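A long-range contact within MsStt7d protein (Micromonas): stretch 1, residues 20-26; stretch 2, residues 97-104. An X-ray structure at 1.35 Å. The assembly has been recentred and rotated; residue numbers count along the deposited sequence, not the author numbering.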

ATOM      1  N   ASP B  20      25.947   8.569  -8.797  1.00 18.09           N
ATOM      2  CA  ASP B  20      26.696   7.651  -7.938  1.00 18.77           C
ATOM      3  C   ASP B  20      25.814   6.540  -7.342  1.00 17.64           C
ATOM      4  O   ASP B  20      26.254   5.743  -6.505  1.00 18.31           O
ATOM      5  CB  ASP B  20      27.442   8.435  -6.863  1.00 20.51           C
ATOM      6  CG  ASP B  20      28.654   9.175  -7.423  1.00 22.33           C
ATOM      7  OD1 ASP B  20      29.314   8.719  -8.409  1.00 25.86           O
ATOM      8  OD2 ASP B  20      28.900  10.256  -6.869  1.00 26.08           O
ATOM      9  N   ILE B  21      24.552   6.486  -7.763  1.00 15.38           N
ATOM     10  CA  ILE B  21      23.602   5.525  -7.186  1.00 15.15           C
ATOM     11  C   ILE B  21      23.212   4.600  -8.334  1.00 17.00           C
ATOM     12  O   ILE B  21      22.692   5.042  -9.375  1.00 18.73           O
ATOM     13  CB  ILE B  21      22.369   6.214  -6.551  1.00 14.31           C
ATOM     14  CG1 ILE B  21      22.849   7.040  -5.328  1.00 15.30           C
ATOM     15  CG2 ILE B  21      21.344   5.170  -6.099  1.00 15.02           C
ATOM     16  CD1 ILE B  21      21.880   8.094  -4.858  1.00 16.08           C
ATOM     17  N   ARG B  22      23.307   3.310  -8.046  1.00 17.17           N
ATOM     18  CA  ARG B  22      22.783   2.268  -8.893  1.00 16.88           C
ATOM     19  C   ARG B  22      21.668   1.583  -8.118  1.00 16.12           C
ATOM     20  O   ARG B  22      21.876   1.133  -6.987  1.00 18.14           O
ATOM     21  CB  ARG B  22      23.866   1.256  -9.290  1.00 18.18           C
ATOM     22  CG  ARG B  22      23.353   0.178 -10.215  1.00 26.63           C
ATOM     23  CD  ARG B  22      24.498  -0.617 -10.811  1.00 30.91           C
ATOM     24  NE  ARG B  22      25.224  -1.353  -9.786  1.00 36.23           N
ATOM     25  CZ  ARG B  22      24.845  -2.544  -9.327  1.00 38.21           C
ATOM     26  NH1 ARG B  22      23.714  -3.087  -9.769  1.00 39.12           N
ATOM     27  NH2 ARG B  22      25.591  -3.184  -8.428  1.00 46.02           N
ATOM     28  N   VAL B  23      20.499   1.493  -8.735  1.00 17.60           N
ATOM     29  CA  VAL B  23      19.328   0.871  -8.117  1.00 18.57           C
ATOM     30  C   VAL B  23      19.197  -0.543  -8.661  1.00 20.04           C
ATOM     31  O   VAL B  23      19.366  -0.790  -9.866  1.00 23.95           O
ATOM     32  CB  VAL B  23      18.057   1.761  -8.203  1.00 20.90           C
ATOM     33  CG1 VAL B  23      17.735   2.196  -9.621  1.00 25.35           C
ATOM     34  CG2 VAL B  23      16.867   1.045  -7.564  1.00 22.60           C
ATOM     35  N   LEU B  24      18.949  -1.494  -7.767  1.00 20.84           N
ATOM     36  CA  LEU B  24      18.750  -2.876  -8.196  1.00 23.22           C
ATOM     37  C   LEU B  24      17.249  -3.155  -8.343  1.00 23.60           C
ATOM     38  O   LEU B  24      16.469  -2.861  -7.439  1.00 25.65           O
ATOM     39  CB  LEU B  24      19.360  -3.839  -7.166  1.00 24.28           C
ATOM     40  CG  LEU B  24      20.871  -4.029  -7.175  1.00 29.76           C
ATOM     41  CD1 LEU B  24      21.642  -2.738  -7.009  1.00 38.91           C
ATOM     42  CD2 LEU B  24      21.279  -5.029  -6.108  1.00 38.52           C
ATOM     43  N   PRO B  25      16.823  -3.661  -9.510  1.00 31.88           N
ATOM     44  CA  PRO B  25      15.411  -4.040  -9.635  1.00 33.99           C
ATOM     45  C   PRO B  25      14.953  -5.062  -8.582  1.00 35.63           C
ATOM     46  O   PRO B  25      15.768  -5.846  -8.071  1.00 36.88           O
ATOM     47  CB  PRO B  25      15.334  -4.666 -11.027  1.00 39.24           C
ATOM     48  CG  PRO B  25      16.522  -4.174 -11.782  1.00 38.07           C
ATOM     49  CD  PRO B  25      17.541  -3.665 -10.799  1.00 29.07           C
ATOM     50  N   GLY B  26      13.679  -4.986  -8.205  1.00 42.63           N
ATOM     51  CA  GLY B  26      13.098  -5.910  -7.229  1.00 38.91           C
ATOM     52  C   GLY B  26      12.759  -5.230  -5.918  1.00 38.29           C
ATOM     53  O   GLY B  26      13.614  -5.109  -5.053  1.00 40.50           O
ATOM     54  N   GLU B  97      15.503   4.940 -15.359  1.00 18.06           N
ATOM     55  CA  GLU B  97      14.603   3.799 -15.434  1.00 20.44           C
ATOM     56  C   GLU B  97      15.145   2.762 -14.473  1.00 20.91           C
ATOM     57  O   GLU B  97      16.337   2.459 -14.516  1.00 20.29           O
ATOM     58  CB  GLU B  97      14.608   3.221 -16.858  1.00 24.26           C
ATOM     59  CG  GLU B  97      14.215   4.223 -17.920  1.00 29.08           C
ATOM     60  CD  GLU B  97      15.348   5.169 -18.316  1.00 44.79           C
ATOM     61  OE1 GLU B  97      16.538   4.757 -18.300  1.00 42.63           O
ATOM     62  OE2 GLU B  97      15.049   6.333 -18.682  1.00 49.14           O
ATOM     63  N   ILE B  98      14.277   2.183 -13.646  1.00 19.49           N
ATOM     64  CA  ILE B  98      14.749   1.185 -12.672  1.00 23.47           C
ATOM     65  C   ILE B  98      15.452   0.045 -13.408  1.00 26.69           C
ATOM     66  O   ILE B  98      16.477  -0.463 -12.941  1.00 24.13           O
ATOM     67  CB  ILE B  98      13.605   0.638 -11.780  1.00 24.15           C
ATOM     68  CG1 ILE B  98      12.880   1.805 -11.103  1.00 23.76           C
ATOM     69  CG2 ILE B  98      14.118  -0.360 -10.740  1.00 25.76           C
ATOM     70  CD1 ILE B  98      13.718   2.610 -10.134  1.00 20.39           C
ATOM     71  N   TYR B  99      14.907  -0.381 -14.546  1.00 27.63           N
ATOM     72  CA  TYR B  99      15.514  -1.513 -15.248  1.00 28.57           C
ATOM     73  C   TYR B  99      16.915  -1.198 -15.799  1.00 32.23           C
ATOM     74  O   TYR B  99      17.723  -2.106 -16.020  1.00 33.99           O
ATOM     75  CB  TYR B  99      14.578  -2.044 -16.331  1.00 33.04           C
ATOM     76  CG  TYR B  99      14.177  -1.028 -17.379  1.00 35.75           C
ATOM     77  CD1 TYR B  99      15.008  -0.757 -18.471  1.00 42.64           C
ATOM     78  CD2 TYR B  99      12.934  -0.390 -17.322  1.00 39.03           C
ATOM     79  CE1 TYR B  99      14.628   0.144 -19.455  1.00 40.58           C
ATOM     80  CE2 TYR B  99      12.539   0.502 -18.308  1.00 42.41           C
ATOM     81  CZ  TYR B  99      13.397   0.770 -19.360  1.00 43.54           C
ATOM     82  OH  TYR B  99      13.014   1.655 -20.337  1.00 54.94           O
ATOM     83  N   ASN B 100      17.214   0.093 -15.973  1.00 26.88           N
ATOM     84  CA  ASN B 100      18.552   0.537 -16.362  1.00 26.35           C
ATOM     85  C   ASN B 100      19.448   0.776 -15.138  1.00 25.10           C
ATOM     86  O   ASN B 100      20.593   1.206 -15.263  1.00 27.14           O
ATOM     87  CB  ASN B 100      18.452   1.799 -17.227  1.00 27.71           C
ATOM     88  CG  ASN B 100      18.069   1.464 -18.658  1.00 29.51           C
ATOM     89  OD1 ASN B 100      17.518   2.300 -19.381  1.00 46.28           O
ATOM     90  ND2 ASN B 100      18.330   0.226 -19.059  1.00 39.04           N
ATOM     91  N   GLY B 101      18.913   0.539 -13.942  1.00 22.38           N
ATOM     92  CA  GLY B 101      19.648   0.811 -12.712  1.00 22.22           C
ATOM     93  C   GLY B 101      19.803   2.262 -12.294  1.00 20.48           C
ATOM     94  O   GLY B 101      20.622   2.583 -11.441  1.00 19.42           O
ATOM     95  N   THR B 102      18.968   3.135 -12.851  1.00 18.17           N
ATOM     96  CA  THR B 102      19.073   4.547 -12.560  1.00 17.53           C
ATOM     97  C   THR B 102      17.817   5.041 -11.871  1.00 15.09           C
ATOM     98  O   THR B 102      16.687   4.580 -12.146  1.00 17.05           O
ATOM     99  CB  THR B 102      19.330   5.373 -13.828  1.00 17.38           C
ATOM    100  OG1 THR B 102      18.377   4.982 -14.817  1.00 20.51           O
ATOM    101  CG2 THR B 102      20.739   5.154 -14.320  1.00 22.98           C
ATOM    102  N   LEU B 103      17.993   6.020 -10.997  1.00 14.79           N
ATOM    103  CA  LEU B 103      16.854   6.572 -10.253  1.00 13.74           C
ATOM    104  C   LEU B 103      15.847   7.278 -11.151  1.00 12.99           C
ATOM    105  O   LEU B 103      16.229   8.106 -11.996  1.00 14.58           O
ATOM    106  CB  LEU B 103      17.330   7.555  -9.170  1.00 12.66           C
ATOM    107  CG  LEU B 103      18.200   6.916  -8.095  1.00 13.90           C
ATOM    108  CD1 LEU B 103      18.750   8.052  -7.247  1.00 17.97           C
ATOM    109  CD2 LEU B 103      17.443   5.881  -7.264  1.00 16.99           C
ATOM    110  N   THR B 104      14.556   7.028 -10.934  1.00 11.78           N
ATOM    111  CA  THR B 104      13.494   7.636 -11.749  1.00 12.81           C
ATOM    112  C   THR B 104      13.097   9.027 -11.238  1.00 11.84           C
ATOM    113  O   THR B 104      13.378   9.416 -10.071  1.00 12.15           O
ATOM    114  CB  THR B 104      12.266   6.717 -11.753  1.00 13.07           C
ATOM    115  OG1 THR B 104      11.947   6.416 -10.396  1.00 13.22           O
ATOM    116  CG2 THR B 104      12.558   5.412 -12.483  1.00 15.82           C
TER
HETATM  117  O   HOH W   1      20.741   6.808 -10.616  1.00 19.12           O
HETATM  118  O   HOH W   2      23.517   4.210 -11.888  1.00 38.64           O

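Val23 lies at the apolar centre of this contact. Its CA-to-CB bond points toward the second stretch, and with chi1 in the p well its CG1 methyl reaches across to CD1 of Ile98 at 4.1 Å. CG1 of Val23 also approaches the backbone, 3.6 Å from N of Thr102. A short, beta-branched residue suits the place: it fills the space between the longer aliphatic chains of Ile98 and Leu103 without needing reach of its own. Leu103 supplies that reach. Its CA-to-CB bond runs sideways, but the extended side chain (m, t) brings its end nearer, so that CD2 touches both Val23 and Ile21, 4.3 Å from CB of Val23 and 4.1 Å from CG2 of Ile21, and CD1 adds a contact of 3.9 Å to CD1 of Ile21. Ile21 and Val23, two residues apart on a strand, both direct CA-to-CB toward the second stretch; Arg22 between them directs its own away, leaving its charged group exposed, as the alternation of a strand leads one to expect.

At the other end of the apolar patch, Pro25 rests against Ile98. CB of Pro25 is 4.5 Å from CG2 of Ile98, and its CG lies 3.9 Å from O of Ile98. The ring thus adds apolar surface at an exposed margin, where its lack of an amide hydrogen costs nothing in this contact.

The backbones come closest at Gly101, whose CA is 4.6 Å from CA of Val23. N of Val23 donates a nearly straight hydrogen bond to O of Gly101 (2.9 Å, 169°), the one direct hydrogen bond between the stretches. Two CA-H...O contacts accompany it: CA of Arg22 to O of Gly101 at 3.4 Å, and CA of Gly101 to O of Val23 at 3.3 Å. Glycine suits this site on two counts. Its phi is positive, 74°, and an ideal CB would stand only 3.5 Å from CG of Arg22, a tight fit. Gly101 follows a 3-10 segment, and its N bonds back to O of Ile98 at 2.8 Å, helping to hold the turn that presents its carbonyl. Thr102 braces the same turn, its OG1 accepting a hydrogen bond from N of Glu97 at 2.9 Å.

Beyond Gly101, water joins the backbones. Water 1 donates to O of Ile21 and accepts from N of Leu103, both at 2.9 Å, bridging groups that do not bond directly. Water 2 donates to O of Ile21 at 2.8 Å and, weakly, to O of Gly101 at 3.4 Å, linking two carbonyls that cannot bond each other.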